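Local atomic coordinates of hypothetical membrane protein (Corynebacterium glutamicum, PDB entry 6JSD), a protein that binds heme through an HtaA domain, the part present here, and probably takes part in heme-iron uptake at the corynebacterial cell surface. Residues G59-P64 and I85-N90; A96-S101 and S143-D148. The protein carries 1 engineered substitution. All coordinates share one frame; numbering follows the deposited sequence. Where two conformers were deposited one is given.

Contact 1: residues G59-P64 and I85-N90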
loop_
_atom_site.group_PDB
_atom_site.type_symbol
_atom_site.label_atom_id
_atom_site.label_comp_id
_atom_site.label_asym_id
_atom_site.label_seq_id
_atom_site.Cartn_x
_atom_site.Cartn_y
_atom_site.Cartn_z
ATOM N N GLY A 59 20.577 18.886 20.363
ATOM C CA GLY A 59 21.493 18.657 19.263
ATOM C C GLY A 59 20.799 18.701 17.916
ATOM O O GLY A 59 19.568 18.712 17.816
ATOM N N SER A 60 21.631 18.726 16.875
ATOM C CA SER A 60 21.209 18.686 15.475
ATOM C C SER A 60 22.279 17.928 14.715
ATOM O O SER A 60 23.461 18.273 14.810
ATOM C CB SER A 60 21.036 20.087 14.881
ATOM O OG SER A 60 19.746 20.599 15.143
ATOM N N ILE A 61 21.873 16.879 14.016
ATOM C CA ILE A 61 22.763 16.001 13.275
ATOM C C ILE A 61 22.378 16.108 11.803
ATOM O O ILE A 61 21.217 15.866 11.451
ATOM C CB ILE A 61 22.629 14.544 13.743
ATOM C CG1 ILE A 61 22.517 14.443 15.286
ATOM C CG2 ILE A 61 23.752 13.716 13.182
ATOM C CD1 ILE A 61 23.704 14.940 16.037
ATOM N N ASN A 62 23.346 16.437 10.949
ATOM C CA ASN A 62 23.103 16.622 9.522
ATOM C C ASN A 62 23.559 15.429 8.700
ATOM O O ASN A 62 24.555 14.779 9.022
ATOM C CB ASN A 62 23.815 17.867 9.010
ATOM C CG ASN A 62 23.187 19.109 9.513
ATOM O OD1 ASN A 62 22.034 19.387 9.200
ATOM N ND2 ASN A 62 23.920 19.866 10.320
ATOM N N PHE A 63 22.818 15.158 7.601
ATOM C CA PHE A 63 23.132 14.046 6.709
ATOM C C PHE A 63 22.946 14.474 5.257
ATOM O O PHE A 63 21.827 14.812 4.861
ATOM C CB PHE A 63 22.239 12.835 6.987
ATOM C CG PHE A 63 22.285 12.331 8.416
ATOM C CD1 PHE A 63 23.201 11.371 8.794
ATOM C CD2 PHE A 63 21.381 12.795 9.363
ATOM C CE1 PHE A 63 23.239 10.888 10.085
ATOM C CE2 PHE A 63 21.413 12.320 10.661
ATOM C CZ PHE A 63 22.344 11.360 11.014
ATOM N N PRO A 64 23.991 14.465 4.434
ATOM C CA PRO A 64 23.800 14.740 2.999
ATOM C C PRO A 64 23.096 13.580 2.308
ATOM O O PRO A 64 22.776 12.580 2.961
ATOM C CB PRO A 64 25.231 14.930 2.483
ATOM C CG PRO A 64 26.066 14.114 3.400
ATOM C CD PRO A 64 25.399 14.191 4.766
ATOM N N ILE A 85 18.202 15.515 11.864
ATOM C CA ILE A 85 17.567 15.089 13.105
ATOM C C ILE A 85 17.926 16.108 14.172
ATOM O O ILE A 85 19.111 16.318 14.464
ATOM C CB ILE A 85 18.030 13.687 13.520
ATOM C CG1 ILE A 85 17.608 12.662 12.490
ATOM C CG2 ILE A 85 17.487 13.335 14.905
ATOM C CD1 ILE A 85 18.097 11.275 12.797
ATOM N N SER A 86 16.917 16.763 14.738
ATOM C CA SER A 86 17.137 17.675 15.846
ATOM C C SER A 86 16.448 17.116 17.084
ATOM O O SER A 86 15.405 16.465 16.993
ATOM C CB SER A 86 16.628 19.087 15.538
ATOM O OG SER A 86 15.222 19.098 15.369
ATOM N N PHE A 87 17.050 17.347 18.242
ATOM C CA PHE A 87 16.435 16.889 19.475
ATOM C C PHE A 87 16.649 17.921 20.564
ATOM O O PHE A 87 17.636 18.664 20.573
ATOM C CB PHE A 87 16.949 15.505 19.935
ATOM C CG PHE A 87 18.439 15.434 20.156
ATOM C CD1 PHE A 87 19.285 15.088 19.113
ATOM C CD2 PHE A 87 18.986 15.692 21.409
ATOM C CE1 PHE A 87 20.646 15.017 19.298
ATOM C CE2 PHE A 87 20.355 15.624 21.610
ATOM C CZ PHE A 87 21.190 15.282 20.552
ATOM N N ASN A 88 15.673 17.967 21.459
ATOM C CA ASN A 88 15.710 18.801 22.646
ATOM C C ASN A 88 14.907 18.055 23.695
ATOM O O ASN A 88 13.701 17.856 23.518
ATOM C CB ASN A 88 15.122 20.181 22.366
ATOM C CG ASN A 88 15.297 21.116 23.514
ATOM O OD1 ASN A 88 15.197 20.712 24.666
ATOM N ND2 ASN A 88 15.576 22.376 23.218
ATOM N N GLY A 89 15.569 17.624 24.765
ATOM C CA GLY A 89 14.915 16.676 25.651
ATOM C C GLY A 89 14.604 15.401 24.893
ATOM O O GLY A 89 15.366 14.977 24.021
ATOM N N ASN A 90 13.452 14.798 25.191
ATOM C CA ASN A 90 13.018 13.576 24.528
ATOM C C ASN A 90 12.215 13.835 23.257
ATOM O O ASN A 90 11.696 12.881 22.668
ATOM C CB ASN A 90 12.185 12.713 25.479
ATOM C CG ASN A 90 12.981 11.574 26.090
ATOM O OD1 ASN A 90 14.139 11.744 26.478
ATOM N ND2 ASN A 90 12.360 10.403 26.180
#
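Two neighbouring antiparallel strands of the curled HtaA-domain sheet meet here, Gly59 facing Phe87 and Ile61 facing Ile85 as hydrogen-bonded pairs. Each pair is closed by two backbone bonds. Gly59 N donates a hydrogen bond to Phe87 O at 3.0 Å, and Phe87 N donates one back to Gly59 O at 2.9 Å; Ile61 N to Ile85 O and Ile85 N to Ile61 O repeat the pattern. Between them Ser60 and Ser86 form a non-hydrogen-bonded pair, where the strands draw together to 4.2 Å between the two CA atoms, and Ser60 CA and Ser86 CA each direct a C-H at a carbonyl oxygen of the opposite strand.

The pair Gly59-Phe87 is an instance of aromatic rescue of glycine in a beta sheet, in which a cross-strand ring lies over the bare glycine backbone. With chi1 at 58°, Phe87 CG sits between its own backbone N and carbonyl carbon, which swings the ring across to the other strand. Gly59 CA then lies over the ring face, 3.9 Å from the centroid and 21° off the normal, a CH-pi contact, while Gly59 N stands above the same ring nearer its rim. Ile61 CG1 reaches the ring's edge at CE1, 4.5 Å away.

Further along this apolar face, Ile85 CD1 approaches Phe63 CE2 obliquely at 4.1 Å. Phe161 touches both isoleucines, and Ala8 and Ala10 of the second subunit pack on Ile61 and Ile85 respectively. On the reverse face Ser60 OG lies 3.5 Å from Ser86 CB; the two hydroxyls bond to different partners, Ser60 OG to Glu84 OE2 and Ser86 OG to Glu93 O.

Contact 2: residues A96-S101 and S143-D148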
loop_
_atom_site.group_PDB
_atom_site.type_symbol
_atom_site.label_atom_id
_atom_site.label_comp_id
_atom_site.label_asym_id
_atom_site.label_seq_id
_atom_site.Cartn_x
_atom_site.Cartn_y
_atom_site.Cartn_z
ATOM N N ALA A 96 13.788 18.081 6.328
ATOM C CA ALA A 96 14.365 17.691 5.045
ATOM C C ALA A 96 13.886 18.610 3.920
ATOM O O ALA A 96 12.843 19.263 4.010
ATOM C CB ALA A 96 14.035 16.234 4.708
ATOM N N ASP A 97 14.674 18.631 2.848
ATOM C CA ASP A 97 14.259 19.237 1.591
ATOM C C ASP A 97 13.338 18.265 0.872
ATOM O O ASP A 97 13.723 17.114 0.634
ATOM C CB ASP A 97 15.474 19.552 0.729
ATOM C CG ASP A 97 16.467 20.436 1.431
ATOM O OD1 ASP A 97 16.049 21.182 2.341
ATOM O OD2 ASP A 97 17.663 20.386 1.069
ATOM N N VAL A 98 12.131 18.711 0.532
ATOM C CA VAL A 98 11.106 17.833 -0.026
ATOM C C VAL A 98 10.614 18.409 -1.348
ATOM O O VAL A 98 10.297 19.601 -1.430
ATOM C CB VAL A 98 9.928 17.640 0.946
ATOM C CG1 VAL A 98 8.832 16.801 0.288
ATOM C CG2 VAL A 98 10.399 16.989 2.265
ATOM N N VAL A 99 10.557 17.556 -2.371
ATOM C CA VAL A 99 9.888 17.825 -3.637
ATOM C C VAL A 99 8.883 16.703 -3.845
ATOM O O VAL A 99 9.218 15.527 -3.673
ATOM C CB VAL A 99 10.885 17.903 -4.815
ATOM C CG1 VAL A 99 10.149 18.079 -6.145
ATOM C CG2 VAL A 99 11.886 19.049 -4.598
ATOM N N SER A 100 7.650 17.060 -4.200
ATOM C CA SER A 100 6.596 16.064 -4.353
ATOM C C SER A 100 5.680 16.437 -5.510
ATOM O O SER A 100 5.509 17.615 -5.826
ATOM C CB SER A 100 5.769 15.936 -3.075
ATOM O OG SER A 100 4.562 15.246 -3.332
ATOM N N SER A 101 5.083 15.421 -6.124
ATOM C CA SER A 101 4.057 15.608 -7.141
ATOM C C SER A 101 2.675 15.308 -6.569
ATOM O O SER A 101 2.526 14.515 -5.634
ATOM C CB SER A 101 4.307 14.711 -8.361
ATOM O OG SER A 101 5.475 15.110 -9.061
ATOM N N SER A 143 2.614 17.222 6.165
ATOM C CA SER A 143 1.404 16.708 5.532
ATOM C C SER A 143 1.122 17.412 4.205
ATOM O O SER A 143 0.730 16.765 3.224
ATOM C CB SER A 143 0.221 16.860 6.487
ATOM O OG SER A 143 -0.970 16.357 5.912
ATOM N N GLN A 144 1.298 18.739 4.156
ATOM C CA GLN A 144 1.182 19.460 2.890
ATOM C C GLN A 144 2.210 18.967 1.872
ATOM O O GLN A 144 1.907 18.838 0.680
ATOM C CB GLN A 144 1.346 20.964 3.126
ATOM C CG GLN A 144 0.375 21.564 4.139
ATOM C CD GLN A 144 -0.745 22.356 3.487
ATOM O OE1 GLN A 144 -0.560 22.956 2.427
ATOM N NE2 GLN A 144 -1.915 22.358 4.118
ATOM N N ALA A 145 3.431 18.672 2.334
ATOM C CA ALA A 145 4.532 18.294 1.452
ATOM C C ALA A 145 4.363 16.904 0.845
ATOM O O ALA A 145 5.074 16.572 -0.109
ATOM C CB ALA A 145 5.860 18.366 2.215
ATOM N N PHE A 146 3.467 16.080 1.390
ATOM C CA PHE A 146 3.074 14.814 0.781
ATOM C C PHE A 146 1.768 14.950 0.015
ATOM O O PHE A 146 1.028 13.972 -0.127
ATOM C CB PHE A 146 2.945 13.713 1.839
ATOM C CG PHE A 146 4.263 13.225 2.400
ATOM C CD1 PHE A 146 5.192 14.112 2.934
ATOM C CD2 PHE A 146 4.553 11.868 2.431
ATOM C CE1 PHE A 146 6.395 13.661 3.465
ATOM C CE2 PHE A 146 5.753 11.408 2.960
ATOM C CZ PHE A 146 6.672 12.307 3.481
ATOM N N ALA A 147 1.461 16.166 -0.444
ATOM C CA ALA A 147 0.257 16.471 -1.222
ATOM C C ALA A 147 -1.020 16.145 -0.457
ATOM O O ALA A 147 -2.044 15.816 -1.062
ATOM C CB ALA A 147 0.266 15.754 -2.575
ATOM N N ASP A 148 -0.968 16.240 0.876
ATOM C CA ASP A 148 -2.127 16.005 1.744
ATOM C C ASP A 148 -2.682 14.587 1.592
ATOM O O ASP A 148 -3.890 14.363 1.736
ATOM C CB ASP A 148 -3.230 17.042 1.499
#
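Helix-on-sheet packing joins strand 91-101 to the C-terminal end of the short helix 140-145, in a buried spot beside the heme-binding residues Phe149 and Tyr150. No hydrogen bond crosses it; Val98 and Ser100, two residues apart and pointing the same way, meet the last turn of the helix with their side chains. Val98 holds CG1 anti to its backbone N (chi1 176°), and this branch touches Ala145 at two atoms, the methyl CB at 3.9 Å and the carbonyl O at 3.8 Å.

Ser100 comes closer to the same carbonyl: its CB is 3.1 Å from Ala145 O, a tight approach of a carbon to an oxygen. Its OG, anti to the backbone N (chi1 165°), points onward along its own strand and makes a weak hydrogen bond, 3.2 Å long, to Ser101 O.

The helix finishes in a Schellman motif, with Ala147 as the C' residue at positive phi (60°). Asp148 N bonds to Ser143 O, and Ala147 N to Gln144 O at 2.9 Å. This reversal brings Ala147 CB toward the strand, 4.0 Å from Ser101 O. Tyr110 of strand 107-111 touches both Ser100 and Ala145, whereas Phe146 lies against Met78 and Tyr150. Ser143 OG is hydrogen-bonded to Tyr150 O, which ties the helix to the heme-binding residue.

How the contacts relate
The two contacts illustrate how one curled antiparallel sheet can serve different ends in different places. Contact 1 closes before contact 2 opens along the chain, and their centres lie 21 Å apart; the nearest atoms, about 8 Å from each other, do not touch. Strands 77-88 and 91-101, consecutive in the chain and adjacent in the sheet, connect them. Contact 1 is strand-to-strand pairing within the sheet, away from the heme-binding residues and close to the second subunit. Contact 2 instead brings a short helix onto that sheet near heme-binding residues. One HtaA domain thus holds both the strand pairing and the helix end that lies beside heme-binding Phe149 and Tyr150.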